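Local coordinates for protein iron Super-Oxide Dismutase (Plasmodium knowlesi, PDB 2AWP) that probably uses a bound iron ion to convert superoxide radicals into hydrogen peroxide and molecular oxygen, protecting the parasite cell from oxidative damage, at residues 109-114 with 177-182; 125-128 with 134-137. One frame throughout, in Å; residues are numbered along the deposited sequence.

Contact 1 of 2, residues 109-114 with 177-182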
# COMPACT_ATOMS: atom_id res chain seq x y z
N ASN A 109 -17.12 -16.31 0.87
CA ASN A 109 -15.86 -17.04 0.93
C ASN A 109 -14.84 -16.62 -0.11
O ASN A 109 -13.68 -16.37 0.25
CB ASN A 109 -16.08 -18.55 0.92
CG ASN A 109 -16.66 -19.05 2.25
OD1 ASN A 109 -16.59 -18.35 3.26
ND2 ASN A 109 -17.24 -20.25 2.24
N GLU A 110 -15.25 -16.56 -1.38
CA GLU A 110 -14.35 -16.14 -2.44
C GLU A 110 -13.94 -14.67 -2.29
O GLU A 110 -12.79 -14.35 -2.44
CB GLU A 110 -14.96 -16.37 -3.82
CG GLU A 110 -15.55 -17.76 -3.99
CD GLU A 110 -16.31 -17.95 -5.31
OE1 GLU A 110 -16.03 -17.19 -6.29
OE2 GLU A 110 -17.20 -18.85 -5.31
N PHE A 111 -14.89 -13.79 -1.99
CA PHE A 111 -14.58 -12.38 -1.81
C PHE A 111 -13.59 -12.16 -0.69
O PHE A 111 -12.64 -11.41 -0.88
CB PHE A 111 -15.82 -11.50 -1.59
CG PHE A 111 -15.59 -10.05 -1.92
CD1 PHE A 111 -14.86 -9.67 -3.05
CD2 PHE A 111 -16.13 -9.05 -1.12
CE1 PHE A 111 -14.65 -8.31 -3.37
CE2 PHE A 111 -15.94 -7.68 -1.45
CZ PHE A 111 -15.21 -7.32 -2.57
N SER A 112 -13.81 -12.82 0.45
CA SER A 112 -12.91 -12.71 1.60
C SER A 112 -11.50 -13.20 1.26
O SER A 112 -10.51 -12.58 1.67
CB SER A 112 -13.47 -13.49 2.79
OG SER A 112 -14.78 -13.02 3.14
N ASN A 113 -11.42 -14.28 0.49
CA ASN A 113 -10.15 -14.84 0.01
C ASN A 113 -9.39 -13.86 -0.87
O ASN A 113 -8.18 -13.62 -0.68
CB ASN A 113 -10.38 -16.15 -0.74
CG ASN A 113 -10.67 -17.32 0.20
OD1 ASN A 113 -10.46 -17.23 1.41
ND2 ASN A 113 -11.20 -18.43 -0.36
N VAL A 114 -10.09 -13.28 -1.82
CA VAL A 114 -9.49 -12.27 -2.68
C VAL A 114 -8.98 -11.06 -1.89
O VAL A 114 -7.84 -10.63 -2.09
CB VAL A 114 -10.45 -11.83 -3.82
CG1 VAL A 114 -9.93 -10.51 -4.49
CG2 VAL A 114 -10.55 -12.97 -4.84
N LYS A 177 -13.55 -9.73 7.88
CA LYS A 177 -14.65 -10.38 8.58
C LYS A 177 -15.64 -9.36 9.17
O LYS A 177 -16.86 -9.52 9.04
CB LYS A 177 -14.08 -11.31 9.67
CG LYS A 177 -15.04 -12.36 10.19
CD LYS A 177 -14.27 -13.56 10.78
CE LYS A 177 -14.05 -14.66 9.75
NZ LYS A 177 -15.25 -15.55 9.50
N ALA A 178 -15.12 -8.32 9.81
CA ALA A 178 -15.94 -7.26 10.39
C ALA A 178 -16.76 -6.46 9.33
O ALA A 178 -17.88 -5.98 9.59
CB ALA A 178 -15.06 -6.33 11.23
N TRP A 179 -16.16 -6.34 8.15
CA TRP A 179 -16.73 -5.58 7.03
C TRP A 179 -18.07 -6.18 6.55
O TRP A 179 -18.95 -5.43 6.12
CB TRP A 179 -15.71 -5.55 5.90
CG TRP A 179 -16.20 -4.78 4.69
CD1 TRP A 179 -16.11 -3.42 4.49
CD2 TRP A 179 -16.82 -5.32 3.52
NE1 TRP A 179 -16.65 -3.09 3.27
CE2 TRP A 179 -17.09 -4.24 2.65
CE3 TRP A 179 -17.18 -6.62 3.12
CZ2 TRP A 179 -17.70 -4.41 1.40
CZ3 TRP A 179 -17.79 -6.79 1.88
CH2 TRP A 179 -18.05 -5.68 1.04
N TRP A 180 -18.21 -7.51 6.66
CA TRP A 180 -19.47 -8.20 6.36
C TRP A 180 -20.66 -7.68 7.18
O TRP A 180 -21.81 -7.73 6.72
CB TRP A 180 -19.31 -9.74 6.41
CG TRP A 180 -18.35 -10.21 5.30
CD1 TRP A 180 -17.05 -10.60 5.45
CD2 TRP A 180 -18.62 -10.26 3.89
NE1 TRP A 180 -16.50 -10.90 4.23
CE2 TRP A 180 -17.44 -10.71 3.25
CE3 TRP A 180 -19.75 -9.96 3.10
CZ2 TRP A 180 -17.34 -10.90 1.85
CZ3 TRP A 180 -19.67 -10.15 1.70
CH2 TRP A 180 -18.47 -10.62 1.09
N ASN A 181 -20.39 -7.09 8.35
CA ASN A 181 -21.44 -6.46 9.17
C ASN A 181 -21.92 -5.10 8.63
O ASN A 181 -22.90 -4.56 9.12
CB ASN A 181 -20.95 -6.26 10.59
CG ASN A 181 -20.59 -7.56 11.27
OD1 ASN A 181 -21.46 -8.38 11.52
ND2 ASN A 181 -19.31 -7.76 11.58
N LEU A 182 -21.21 -4.57 7.64
CA LEU A 182 -21.43 -3.20 7.14
C LEU A 182 -21.91 -3.12 5.69
O LEU A 182 -22.48 -2.09 5.29
CB LEU A 182 -20.12 -2.42 7.25
CG LEU A 182 -19.45 -2.29 8.63
CD1 LEU A 182 -18.10 -1.56 8.45
CD2 LEU A 182 -20.36 -1.55 9.65
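Phe111 and Ser112, on neighbouring positions of helix 104-117, meet Trp179 and Trp180 of the other segment, which begins in helix 172-179 and has become loop by Leu182. The backbones stay well apart: the nearest alpha carbons, Ser112 CA and Lys177 CA, are 7.6 Å from each other, and long aromatic side chains bridge the gap. The one polar link is Trp180 NE1 to Ser112 OG, at 2.9 Å. It is a bent bond, 131° at the hydrogen, with the hydroxyl oxygen tilted 28° out of the indole plane. Ser112 OG also bonds to the carbonyl oxygen of Lys108, one turn earlier in the same helix, so the hydroxyl that accepts from the buried indole is held from its own backbone as well. Further along the indole, the benzo end of Trp180 crosses the Phe111 side chain at a slant: Trp180 CZ2 sits 3.8 Å from Phe111 CB, and Trp180 CH2 lies 3.6 Å from Phe111 CD2. Phe111 keeps CG anti to its backbone N (chi1 -159°), which swings the ring toward both tryptophans and presents its edge to them. Its next rim atom, CE2, approaches Trp179 CH2 at 3.8 Å. The three rings are steeply inclined to one another. The two indoles also meet: Trp179 CZ3 is 3.7 Å above the ring plane of Trp180, over the rim of that face. Met81 packs on Trp179, and Ile136 of strand 134-140 on Phe111. Phe111, Trp179 and Trp180 thus form a buried aromatic cluster joining helix 104-117 to segment 177-182 in the C-terminal alpha/beta domain of an iron/manganese superoxide dismutase.

Contact 2 of 2, residues 125-128 with 134-137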
# COMPACT_ATOMS: atom_id res chain seq x y z
N TRP A 125 -13.48 -6.00 -5.63
CA TRP A 125 -14.73 -5.53 -6.23
C TRP A 125 -15.72 -6.68 -6.47
O TRP A 125 -15.32 -7.80 -6.78
CB TRP A 125 -14.46 -4.86 -7.59
CG TRP A 125 -13.50 -3.75 -7.53
CD1 TRP A 125 -12.14 -3.84 -7.62
CD2 TRP A 125 -13.81 -2.36 -7.36
NE1 TRP A 125 -11.59 -2.60 -7.52
CE2 TRP A 125 -12.59 -1.67 -7.36
CE3 TRP A 125 -15.01 -1.64 -7.24
CZ2 TRP A 125 -12.51 -0.27 -7.24
CZ3 TRP A 125 -14.94 -0.23 -7.09
CH2 TRP A 125 -13.69 0.43 -7.10
N LEU A 126 -17.01 -6.39 -6.28
CA LEU A 126 -18.05 -7.18 -6.91
C LEU A 126 -18.43 -6.36 -8.13
O LEU A 126 -18.69 -5.16 -8.01
CB LEU A 126 -19.26 -7.39 -5.99
CG LEU A 126 -20.44 -8.12 -6.66
CD1 LEU A 126 -20.05 -9.55 -7.05
CD2 LEU A 126 -21.65 -8.09 -5.70
N VAL A 127 -18.44 -7.02 -9.29
CA VAL A 127 -18.74 -6.31 -10.55
C VAL A 127 -19.71 -7.13 -11.40
O VAL A 127 -19.74 -8.35 -11.31
CB VAL A 127 -17.47 -5.93 -11.42
CG1 VAL A 127 -16.25 -5.52 -10.55
CG2 VAL A 127 -17.09 -7.03 -12.37
N LEU A 128 -20.53 -6.43 -12.18
CA LEU A 128 -21.25 -7.09 -13.25
C LEU A 128 -20.34 -7.02 -14.47
O LEU A 128 -20.10 -5.95 -15.00
CB LEU A 128 -22.59 -6.40 -13.54
CG LEU A 128 -23.53 -7.13 -14.51
CD1 LEU A 128 -24.16 -8.37 -13.83
CD2 LEU A 128 -24.62 -6.16 -15.09
N LEU A 134 -22.17 -11.58 -12.43
CA LEU A 134 -21.41 -11.10 -11.25
C LEU A 134 -20.11 -11.87 -11.09
O LEU A 134 -20.09 -13.09 -11.08
CB LEU A 134 -22.21 -11.22 -9.94
CG LEU A 134 -23.43 -10.31 -9.75
CD1 LEU A 134 -24.06 -10.57 -8.36
CD2 LEU A 134 -23.09 -8.85 -9.94
N VAL A 135 -19.01 -11.14 -10.95
CA VAL A 135 -17.75 -11.76 -10.63
C VAL A 135 -17.02 -10.92 -9.57
O VAL A 135 -17.38 -9.77 -9.30
CB VAL A 135 -16.88 -11.95 -11.90
CG1 VAL A 135 -17.62 -12.87 -12.97
CG2 VAL A 135 -16.46 -10.60 -12.50
N ILE A 136 -15.97 -11.51 -9.00
CA ILE A 136 -15.10 -10.82 -8.07
C ILE A 136 -13.81 -10.45 -8.81
O ILE A 136 -13.23 -11.29 -9.49
CB ILE A 136 -14.73 -11.71 -6.85
CG1 ILE A 136 -15.95 -12.00 -5.99
CG2 ILE A 136 -13.65 -11.05 -6.01
CD1 ILE A 136 -15.77 -13.27 -5.12
N LEU A 137 -13.39 -9.20 -8.66
CA LEU A 137 -12.16 -8.71 -9.26
C LEU A 137 -11.35 -8.00 -8.19
O LEU A 137 -11.90 -7.56 -7.18
CB LEU A 137 -12.46 -7.70 -10.39
CG LEU A 137 -13.19 -8.19 -11.66
CD1 LEU A 137 -13.35 -7.01 -12.64
CD2 LEU A 137 -12.47 -9.37 -12.35
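Val127, turned well off the staggered value (chi1 -36°), and Val135 (chi1 -60°) each place CG2 between their own backbone N and carbonyl carbon, and these torsions bring Val127 CG2 and Val135 CG2 together at 3.6 Å. Val127 CG2 also meets Leu137 CD1 at 3.7 Å, from a side chain lying roughly at right angles to it. The strands form the antiparallel beta hairpin 122-129/134-140, with Val127 opposite Val135 and Trp125 opposite Leu137 as hydrogen-bonded pairs. The opposite side of the sheet carries the non-hydrogen-bonded pairs Leu126-Ile136 and Leu128-Leu134. There Leu126, with CG anti to its backbone N (chi1 175°), extends CD1 to within 4.0 Å of Leu134 CB, while Leu128 CD1 approaches Leu134 CD2 at 4.1 Å. Helices 92-101 and 104-117 cover this leucine-rich side, and strand 151-158 pairs with the far edge of 125-128. The Trp125 ring leads away from segment 134-137 toward Trp72 and Phe76 of helix 62-79, yet its NE1 bonds to Thr139 OG1, further along the partner strand. Two reciprocal pairs of backbone bonds tie the strands, supplemented by CA-H...O contacts such as Leu134 CA to Val127 O, 3.2 Å. At the Trp125 end, Trp125 N reaches Leu137 O at 2.7 Å, whereas Leu137 N lies 3.0 Å from Trp125 O.

How the contacts relate
Contacts 1 and 2 have centres 13 Å apart and are linked by Phe111 of contact 1, which touches both the tryptophans and the hairpin. While one side of its ring rim meets the tryptophans of 177-182, Phe111 CE1 on the other lies 3.4 Å from Trp125 N, and Ile136 CD1 packs 3.3 Å from Phe111 N. Val114 CG2 adds a further touch on Ile136 CG2, at 3.8 Å. Both contacts lie near the probable iron site formed by His27, His74, Asp158 and His162: the side chains of Trp179 and Trp125 come within about 7 Å and 8 Å, respectively, of the Asp158 side chain. One tryptophan from each contact therefore stands near the metal-binding residues.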